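Fuculose-1-phosphate aldolase (Glaciozyma antarctica, PDB 4XXF) binds a zinc ion through three histidines as a member of the class II aldolase and adducin family, in an assembly of four chains. Local coordinates at residues S118-G123 with H181-V186; K124-L129 with A175-N180; K131-T136 with E201-V206. All blocks are in the same frame, centred on the assembly; numbering follows the deposited sequence.

Overall arrangement
All three contacts are largely buried and lie on the same side of the chain's centre. Contacts 1 and 2 share helix 121-127 and reach neighbouring strands of one sheet, 182-187 and 175-178, their centres about 7 Å apart. Contact 1 combines zinc coordination and a bridging water with Leu183 packed on Gly123; contact 2 joins a backbone hydrogen bond to apolar packing of Phe126 and Ser127 on Ile177. Contact 3, about 12 Å from contact 1 between centres, sets a loop against helix 190-213 and pairs a leucine patch with a water-mediated link. Contacts 1 and 3 meet where Glu201 bonds Ser120 and Gly123, contacts 2 and 3 round Phe126.

Contact 1. Residues S118-G123 with H181-V186; sequences SHSTYG and HGLLTV. With ZN (zinc ion), chain B.
His119 and His181 meet at the zinc ion, each binding it through NE2; the His119 NE2-zinc distance is 2.1 Å. The two NE2 atoms lie 3.1 Å apart because they share the metal, not through a hydrogen bond. His119 NE2 comes to the edge of the His181 ring, near its plane, while His181 O sits over one face of the His119 ring, offset toward the rim. The ring planes stand at 88°. In His181, CG is anti to the backbone N (chi1 -174°), beside the carbonyl carbon, and from there the ring reaches the metal next to His119. His117 and three waters complete the zinc site. Asp139 of the second subunit accepts a hydrogen bond from His119 ND1; with the zinc bond at NE2, it holds the ring at both nitrogens and would probably polarise it.

The polar link between the backbones runs through one water. It donates to Ser118 O and, at 2.8 Å, to Ser120 OG, and accepts from Leu183 N at 2.9 Å. Ser120 OG is also bonded to Glu201, so the serine joins the water to helix 190-213.

Apolar contact centres on Leu183, whose CG lies 3.7 Å from Gly123 CA, with CD1 and CD2 close to the same atom. Gly123 has no side chain, which lets the leucine come this close. Gly182, at backbone angles suited only to glycine, belongs with His181 to a classic beta bulge opposite Leu178.

The contact lies where strand 114-118 gives way to helix 121-127, beside strand 182-187. Glu201 of helix 190-213 accepts hydrogen bonds from the backbone N of Tyr122 and Gly123, while Leu184 of the strand packs on helix 96-108.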
loop_
_atom_site.group_PDB
_atom_site.type_symbol
_atom_site.label_atom_id
_atom_site.label_comp_id
_atom_site.label_asym_id
_atom_site.label_seq_id
_atom_site.Cartn_x
_atom_site.Cartn_y
_atom_site.Cartn_z
ATOM N N SER A 118 4.634 8.199 17.483
ATOM C CA SER A 118 3.757 8.567 16.386
ATOM C C SER A 118 2.577 7.629 16.424
ATOM O O SER A 118 2.698 6.506 16.919
ATOM C CB SER A 118 4.497 8.466 15.048
ATOM O OG SER A 118 3.778 9.080 13.996
ATOM N N HIS A 119 1.432 8.079 15.921
ATOM C CA HIS A 119 0.219 7.268 15.957
ATOM C C HIS A 119 0.114 6.426 14.695
ATOM O O HIS A 119 -0.778 6.604 13.877
ATOM C CB HIS A 119 -0.996 8.164 16.143
ATOM C CG HIS A 119 -1.019 8.858 17.470
ATOM N ND1 HIS A 119 -2.095 9.603 17.901
ATOM C CD2 HIS A 119 -0.096 8.916 18.460
ATOM C CE1 HIS A 119 -1.828 10.099 19.098
ATOM N NE2 HIS A 119 -0.629 9.687 19.465
ATOM N N SER A 120 1.052 5.507 14.560
ATOM C CA SER A 120 1.149 4.638 13.395
ATOM C C SER A 120 0.038 3.605 13.409
ATOM O O SER A 120 -0.422 3.183 14.472
ATOM C CB SER A 120 2.522 3.967 13.350
ATOM O OG SER A 120 2.829 3.345 14.602
ATOM N N THR A 121 -0.396 3.217 12.216
ATOM C CA THR A 121 -1.605 2.428 12.024
ATOM C C THR A 121 -1.615 1.105 12.772
ATOM O O THR A 121 -2.562 0.816 13.497
ATOM C CB THR A 121 -1.799 2.140 10.540
ATOM O OG1 THR A 121 -1.906 3.381 9.827
ATOM C CG2 THR A 121 -3.076 1.361 10.311
ATOM N N TYR A 122 -0.563 0.311 12.611
ATOM C CA TYR A 122 -0.577 -1.036 13.154
ATOM C C TYR A 122 -0.305 -1.031 14.650
ATOM O O TYR A 122 -0.907 -1.802 15.389
ATOM C CB TYR A 122 0.419 -1.932 12.398
ATOM C CG TYR A 122 0.061 -2.022 10.931
ATOM C CD1 TYR A 122 -1.156 -2.576 10.535
ATOM C CD2 TYR A 122 0.900 -1.515 9.951
ATOM C CE1 TYR A 122 -1.521 -2.635 9.201
ATOM C CE2 TYR A 122 0.543 -1.565 8.606
ATOM C CZ TYR A 122 -0.677 -2.127 8.242
ATOM O OH TYR A 122 -1.045 -2.205 6.917
ATOM N N GLY A 123 0.592 -0.168 15.110
ATOM C CA GLY A 123 0.823 -0.037 16.543
ATOM C C GLY A 123 -0.430 0.425 17.256
ATOM O O GLY A 123 -0.753 -0.058 18.341
ATOM N N HIS A 181 -3.550 3.777 22.202
ATOM C CA HIS A 181 -2.784 4.971 21.889
ATOM C C HIS A 181 -1.805 4.666 20.767
ATOM O O HIS A 181 -1.964 5.169 19.644
ATOM C CB HIS A 181 -2.088 5.475 23.162
ATOM C CG HIS A 181 -1.373 6.780 23.005
ATOM N ND1 HIS A 181 -0.756 7.412 24.063
ATOM C CD2 HIS A 181 -1.178 7.577 21.926
ATOM C CE1 HIS A 181 -0.206 8.538 23.643
ATOM N NE2 HIS A 181 -0.453 8.665 22.350
ATOM N N GLY A 182 -0.822 3.818 21.047
ATOM C CA GLY A 182 0.164 3.482 20.037
ATOM C C GLY A 182 1.505 3.170 20.660
ATOM O O GLY A 182 1.579 2.697 21.791
ATOM N N LEU A 183 2.557 3.474 19.921
ATOM C CA LEU A 183 3.909 3.045 20.265
ATOM C C LEU A 183 4.810 4.196 20.664
ATOM O O LEU A 183 4.700 5.297 20.129
ATOM C CB LEU A 183 4.546 2.329 19.078
ATOM C CG LEU A 183 3.728 1.223 18.414
ATOM C CD1 LEU A 183 4.508 0.709 17.213
ATOM C CD2 LEU A 183 3.459 0.114 19.392
ATOM N N LEU A 184 5.743 3.918 21.563
ATOM C CA LEU A 184 6.823 4.849 21.858
ATOM C C LEU A 184 8.119 4.054 22.018
ATOM O O LEU A 184 8.123 2.989 22.653
ATOM C CB LEU A 184 6.503 5.658 23.120
ATOM C CG LEU A 184 7.548 6.665 23.611
ATOM C CD1 LEU A 184 6.877 7.805 24.342
ATOM C CD2 LEU A 184 8.569 6.019 24.539
ATOM N N THR A 185 9.213 4.559 21.442
ATOM C CA THR A 185 10.507 3.898 21.564
ATOM C C THR A 185 11.557 4.887 22.020
ATOM O O THR A 185 11.405 6.100 21.855
ATOM C CB THR A 185 10.969 3.255 20.245
ATOM O OG1 THR A 185 11.135 4.280 19.257
ATOM C CG2 THR A 185 9.953 2.229 19.761
ATOM N N VAL A 186 12.628 4.363 22.614
ATOM C CA VAL A 186 13.724 5.202 23.086
ATOM C C VAL A 186 15.045 4.622 22.614
ATOM O O VAL A 186 15.129 3.438 22.283
ATOM C CB VAL A 186 13.733 5.329 24.633
ATOM C CG1 VAL A 186 12.380 5.812 25.137
ATOM C CG2 VAL A 186 14.116 3.995 25.279
HETATM ZN ZN ZN B . 0.350 10.246 21.237
HETATM O O HOH W 1 1.660 3.769 17.139
HETATM O O HOH W 2 -1.116 11.469 21.920
HETATM O O HOH W 3 0.953 12.073 20.236
HETATM O O HOH W 4 1.330 11.099 23.003
#

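Contact 2. Residues K124-L129 with A175-N180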
loop_
_atom_site.group_PDB
_atom_site.type_symbol
_atom_site.label_atom_id
_atom_site.label_comp_id
_atom_site.label_asym_id
_atom_site.label_seq_id
_atom_site.Cartn_x
_atom_site.Cartn_y
_atom_site.Cartn_z
ATOM N N LYS A 124 -1.129 1.373 16.652
ATOM C CA LYS A 124 -2.376 1.858 17.201
ATOM C C LYS A 124 -3.427 0.741 17.266
ATOM O O LYS A 124 -4.038 0.504 18.317
ATOM C CB LYS A 124 -2.860 3.045 16.360
ATOM C CG LYS A 124 -4.214 3.556 16.725
ATOM C CD LYS A 124 -4.478 4.953 16.157
ATOM C CE LYS A 124 -4.177 5.053 14.682
ATOM N NZ LYS A 124 -4.583 6.403 14.187
ATOM N N ALA A 125 -3.630 0.029 16.164
ATOM C CA ALA A 125 -4.608 -1.050 16.143
ATOM C C ALA A 125 -4.245 -2.146 17.135
ATOM O O ALA A 125 -5.095 -2.643 17.874
ATOM C CB ALA A 125 -4.742 -1.634 14.734
ATOM N N PHE A 126 -2.976 -2.536 17.167
ATOM C CA PHE A 126 -2.592 -3.580 18.102
ATOM C C PHE A 126 -2.748 -3.128 19.556
ATOM O O PHE A 126 -3.159 -3.903 20.420
ATOM C CB PHE A 126 -1.159 -4.058 17.842
ATOM C CG PHE A 126 -0.768 -5.197 18.732
ATOM C CD1 PHE A 126 -1.376 -6.433 18.568
ATOM C CD2 PHE A 126 0.126 -5.024 19.783
ATOM C CE1 PHE A 126 -1.072 -7.491 19.402
ATOM C CE2 PHE A 126 0.448 -6.085 20.625
ATOM C CZ PHE A 126 -0.163 -7.316 20.439
ATOM N N SER A 127 -2.426 -1.864 19.816
ATOM C CA SER A 127 -2.531 -1.345 21.183
ATOM C C SER A 127 -3.967 -1.338 21.694
ATOM O O SER A 127 -4.182 -1.297 22.904
ATOM C CB SER A 127 -1.953 0.069 21.283
ATOM O OG SER A 127 -2.880 1.052 20.823
ATOM N N SER A 128 -4.954 -1.361 20.799
ATOM C CA SER A 128 -6.344 -1.360 21.238
ATOM C C SER A 128 -6.768 -2.720 21.807
ATOM O O SER A 128 -7.852 -2.846 22.369
ATOM C CB SER A 128 -7.281 -0.953 20.089
ATOM O OG SER A 128 -7.425 -1.975 19.112
ATOM N N LEU A 129 -5.916 -3.732 21.670
ATOM C CA LEU A 129 -6.216 -5.070 22.183
ATOM C C LEU A 129 -5.704 -5.294 23.606
ATOM O O LEU A 129 -6.081 -6.264 24.247
ATOM C CB LEU A 129 -5.611 -6.132 21.251
ATOM C CG LEU A 129 -6.069 -6.108 19.795
ATOM C CD1 LEU A 129 -5.257 -7.130 19.008
ATOM C CD2 LEU A 129 -7.557 -6.387 19.672
ATOM N N ALA A 175 11.114 0.051 24.499
ATOM C CA ALA A 175 9.856 0.405 23.848
ATOM C C ALA A 175 8.686 0.119 24.755
ATOM O O ALA A 175 8.784 -0.684 25.688
ATOM C CB ALA A 175 9.699 -0.348 22.529
ATOM N N ILE A 176 7.572 0.788 24.480
ATOM C CA ILE A 176 6.350 0.556 25.226
ATOM C C ILE A 176 5.153 0.623 24.274
ATOM O O ILE A 176 5.082 1.458 23.358
ATOM C CB ILE A 176 6.195 1.564 26.409
ATOM C CG1 ILE A 176 4.942 1.253 27.235
ATOM C CG2 ILE A 176 6.186 3.016 25.906
ATOM C CD1 ILE A 176 4.928 1.930 28.607
ATOM N N ILE A 177 4.232 -0.308 24.474
ATOM C CA ILE A 177 2.936 -0.281 23.810
ATOM C C ILE A 177 1.968 0.392 24.761
ATOM O O ILE A 177 1.751 -0.082 25.875
ATOM C CB ILE A 177 2.466 -1.694 23.442
ATOM C CG1 ILE A 177 3.502 -2.336 22.515
ATOM C CG2 ILE A 177 1.083 -1.658 22.805
ATOM C CD1 ILE A 177 3.153 -3.730 22.050
ATOM N N LEU A 178 1.440 1.534 24.328
ATOM C CA LEU A 178 0.519 2.326 25.126
ATOM C C LEU A 178 -0.900 1.965 24.729
ATOM O O LEU A 178 -1.328 2.273 23.621
ATOM C CB LEU A 178 0.785 3.813 24.914
ATOM C CG LEU A 178 2.225 4.265 25.171
ATOM C CD1 LEU A 178 2.442 5.660 24.592
ATOM C CD2 LEU A 178 2.545 4.238 26.662
ATOM N N GLN A 179 -1.622 1.305 25.624
ATOM C CA GLN A 179 -2.950 0.815 25.281
ATOM C C GLN A 179 -3.851 1.950 24.783
ATOM O O GLN A 179 -3.864 3.052 25.355
ATOM C CB GLN A 179 -3.588 0.120 26.483
ATOM C CG GLN A 179 -4.890 -0.577 26.175
ATOM C CD GLN A 179 -5.474 -1.208 27.408
ATOM O OE1 GLN A 179 -4.862 -2.087 28.015
ATOM N NE2 GLN A 179 -6.651 -0.757 27.798
ATOM N N ASN A 180 -4.567 1.667 23.695
ATOM C CA ASN A 180 -5.495 2.613 23.076
ATOM C C ASN A 180 -4.814 3.876 22.577
ATOM O O ASN A 180 -5.435 4.933 22.532
ATOM C CB ASN A 180 -6.611 3.024 24.044
ATOM C CG ASN A 180 -7.337 1.838 24.656
ATOM O OD1 ASN A 180 -7.311 1.651 25.880
ATOM N ND2 ASN A 180 -8.000 1.042 23.824
#
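The backbones of Ser127 and Asn180 are joined by one hydrogen bond, Asn180 N to Ser127 O at 3.1 Å, nearly straight at the hydrogen (166°) but with the donor well above the carbonyl plane. The same oxygen receives a CA-H...O contact from Gln179 CA at 3.4 Å, and Gln179 CG also lies close to it.

Ser127 turns its side chain into the contact. Its CB packs on Ile177 CG2 and comes within 3.3 Å of Leu178 O. With chi1 at 80°, OG lies between the backbone N and the carbonyl carbon and bonds back to Lys124 O at 2.8 Å. It also takes a hydrogen bond from His181 N, so one hydroxyl ties this part of the helix to His181, a zinc ligand. Ile177 supplies the apolar half: CG2 packs against Ser127 CB, and CD1 meets the edge of the Phe126 ring, close to its plane, 3.9 Å from Phe126 CE2. The two side chains cross at about a right angle.

Asn180 ND2 passes near Ser128 CA but bonds to Thr136 O and Ile217 O of the second subunit, while Asn180 OD1 takes a hydrogen bond from Gln179 NE2 at 3.1 Å. Ser128 OG folds back onto Ala125 O, which also accepts from Ser128 N, a doubled grip on that oxygen.

The contact lays Phe126 and Ser127 of helix 121-127 against strand 175-178 and the turn leading to strand 182-187. Phe126 also packs on Cys204 and Gln207 of helix 190-213, and Ile177 on Leu183 of the adjacent strand, while on the other face of strand 175-178 Ile176 and Leu178 meet helix 163-170.

Contact 3. Residues K131-T136 with E201-V206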
loop_
_atom_site.group_PDB
_atom_site.type_symbol
_atom_site.label_atom_id
_atom_site.label_comp_id
_atom_site.label_asym_id
_atom_site.label_seq_id
_atom_site.Cartn_x
_atom_site.Cartn_y
_atom_site.Cartn_z
ATOM N N LYS A 131 -2.837 -6.303 24.698
ATOM C CA LYS A 131 -2.064 -7.539 24.761
ATOM C C LYS A 131 -0.574 -7.241 24.661
ATOM O O LYS A 131 -0.176 -6.306 23.971
ATOM C CB LYS A 131 -2.444 -8.466 23.605
ATOM C CG LYS A 131 -3.855 -8.987 23.622
ATOM C CD LYS A 131 -4.065 -9.866 22.398
ATOM C CE LYS A 131 -5.419 -10.536 22.431
ATOM N NZ LYS A 131 -5.566 -11.477 21.287
ATOM N N PRO A 132 0.260 -8.058 25.324
ATOM C CA PRO A 132 1.699 -7.911 25.095
ATOM C C PRO A 132 2.085 -8.354 23.690
ATOM O O PRO A 132 1.389 -9.159 23.067
ATOM C CB PRO A 132 2.316 -8.833 26.148
ATOM C CG PRO A 132 1.282 -9.868 26.381
ATOM C CD PRO A 132 -0.043 -9.155 26.258
ATOM N N LEU A 133 3.194 -7.828 23.198
ATOM C CA LEU A 133 3.705 -8.243 21.902
ATOM C C LEU A 133 4.135 -9.707 21.977
ATOM O O LEU A 133 4.941 -10.075 22.840
ATOM C CB LEU A 133 4.881 -7.371 21.494
ATOM C CG LEU A 133 5.352 -7.552 20.057
ATOM C CD1 LEU A 133 4.410 -6.822 19.102
ATOM C CD2 LEU A 133 6.802 -7.082 19.900
ATOM N N ALA A 134 3.604 -10.547 21.096
ATOM C CA ALA A 134 4.025 -11.947 21.056
ATOM C C ALA A 134 5.367 -12.078 20.338
ATOM O O ALA A 134 5.601 -11.437 19.316
ATOM C CB ALA A 134 2.964 -12.808 20.378
ATOM N N ILE A 135 6.254 -12.907 20.870
ATOM C CA ILE A 135 7.570 -13.083 20.272
ATOM C C ILE A 135 7.511 -14.309 19.353
ATOM O O ILE A 135 7.780 -15.443 19.764
ATOM C CB ILE A 135 8.672 -13.203 21.350
ATOM C CG1 ILE A 135 8.593 -12.016 22.329
ATOM C CG2 ILE A 135 10.050 -13.282 20.698
ATOM C CD1 ILE A 135 8.689 -10.630 21.686
ATOM N N THR A 136 7.121 -14.050 18.105
ATOM C CA THR A 136 6.783 -15.100 17.142
ATOM C C THR A 136 7.624 -15.060 15.860
ATOM O O THR A 136 7.434 -15.889 14.973
ATOM C CB THR A 136 5.322 -14.996 16.724
ATOM O OG1 THR A 136 5.117 -13.697 16.166
ATOM C CG2 THR A 136 4.398 -15.177 17.926
ATOM N N GLU A 201 6.527 -1.423 14.884
ATOM C CA GLU A 201 5.375 -1.222 14.009
ATOM C C GLU A 201 5.192 -2.421 13.081
ATOM O O GLU A 201 4.073 -2.916 12.904
ATOM C CB GLU A 201 5.530 0.073 13.203
ATOM C CG GLU A 201 4.444 0.327 12.125
ATOM C CD GLU A 201 3.065 0.658 12.660
ATOM O OE1 GLU A 201 2.891 0.785 13.897
ATOM O OE2 GLU A 201 2.161 0.819 11.812
ATOM N N LYS A 202 6.294 -2.917 12.523
ATOM C CA LYS A 202 6.222 -4.090 11.655
ATOM C C LYS A 202 5.734 -5.321 12.408
ATOM O O LYS A 202 4.880 -6.059 11.897
ATOM C CB LYS A 202 7.584 -4.371 11.014
ATOM C CG LYS A 202 7.600 -5.588 10.076
ATOM C CD LYS A 202 6.597 -5.507 8.932
ATOM C CE LYS A 202 6.892 -4.351 7.981
ATOM N NZ LYS A 202 5.915 -4.304 6.854
ATOM N N GLN A 203 6.233 -5.569 13.620
ATOM C CA GLN A 203 5.785 -6.760 14.317
ATOM C C GLN A 203 4.320 -6.632 14.750
ATOM O O GLN A 203 3.607 -7.635 14.785
ATOM C CB GLN A 203 6.680 -7.080 15.511
ATOM C CG GLN A 203 6.323 -8.424 16.156
ATOM C CD GLN A 203 6.422 -9.615 15.217
ATOM O OE1 GLN A 203 7.246 -9.648 14.310
ATOM N NE2 GLN A 203 5.584 -10.610 15.447
ATOM N N CYS A 204 3.856 -5.420 15.064
ATOM C CA CYS A 204 2.429 -5.247 15.334
ATOM C C CYS A 204 1.603 -5.599 14.092
ATOM O O CYS A 204 0.575 -6.263 14.199
ATOM C CB CYS A 204 2.129 -3.817 15.772
ATOM S SG CYS A 204 2.677 -3.405 17.435
ATOM N N GLN A 205 2.065 -5.159 12.923
ATOM C CA GLN A 205 1.422 -5.507 11.666
ATOM C C GLN A 205 1.368 -7.015 11.469
ATOM O O GLN A 205 0.330 -7.575 11.097
ATOM C CB GLN A 205 2.165 -4.850 10.505
ATOM C CG GLN A 205 1.512 -5.078 9.141
ATOM C CD GLN A 205 2.352 -4.537 8.013
ATOM O OE1 GLN A 205 3.470 -4.054 8.229
ATOM N NE2 GLN A 205 1.815 -4.592 6.797
ATOM N N VAL A 206 2.497 -7.667 11.726
ATOM C CA VAL A 206 2.619 -9.111 11.596
ATOM C C VAL A 206 1.667 -9.831 12.556
ATOM O O VAL A 206 0.981 -10.779 12.161
ATOM C CB VAL A 206 4.082 -9.550 11.843
ATOM C CG1 VAL A 206 4.167 -11.034 12.110
ATOM C CG2 VAL A 206 4.957 -9.148 10.650
HETATM O O HOH W 5 3.837 -10.532 17.653
#
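Leu133 and Gln203 form the close-packed part of this contact. Both leucine methyls lie against the aliphatic stretch of the glutamine, with Leu133 CD1 3.9 Å from Gln203 CG, and the two side chains cross obliquely. CD1 also reaches Cys204 SG at 4.2 Å. Leu133 CG is anti to the backbone N (chi1 -170°), which puts it beside the carbonyl carbon and within 4.1 Å of Gln203 CG; Leu200 and Gln207 of the helix also touch this side chain.

In this class II aldolase and adducin fold, a central mixed sheet flanked by helices, residues 131-136 form a loop after helix 121-127 that runs past helix 190-213. Gln207 of that helix accepts a hydrogen bond from Ala134 N.

Beyond the leucine the contact becomes polar, and one water bridges it. Gln203 NE2 lies 4.0 Å from Ala134 O, and the water spans the two, donating to Ala134 O at 2.6 Å and accepting from Gln203 NE2 at 2.8 Å. Gln203 bends at chi2 (59°), which swings CD out of line with the chain before it. Its OE1 takes a different partner, Thr137 OG1, so each end of the amide is engaged. Thr136 OG1 comes within 3.2 Å of Gln203 NE2, while Thr136 also packs on Ser128 of the third subunit.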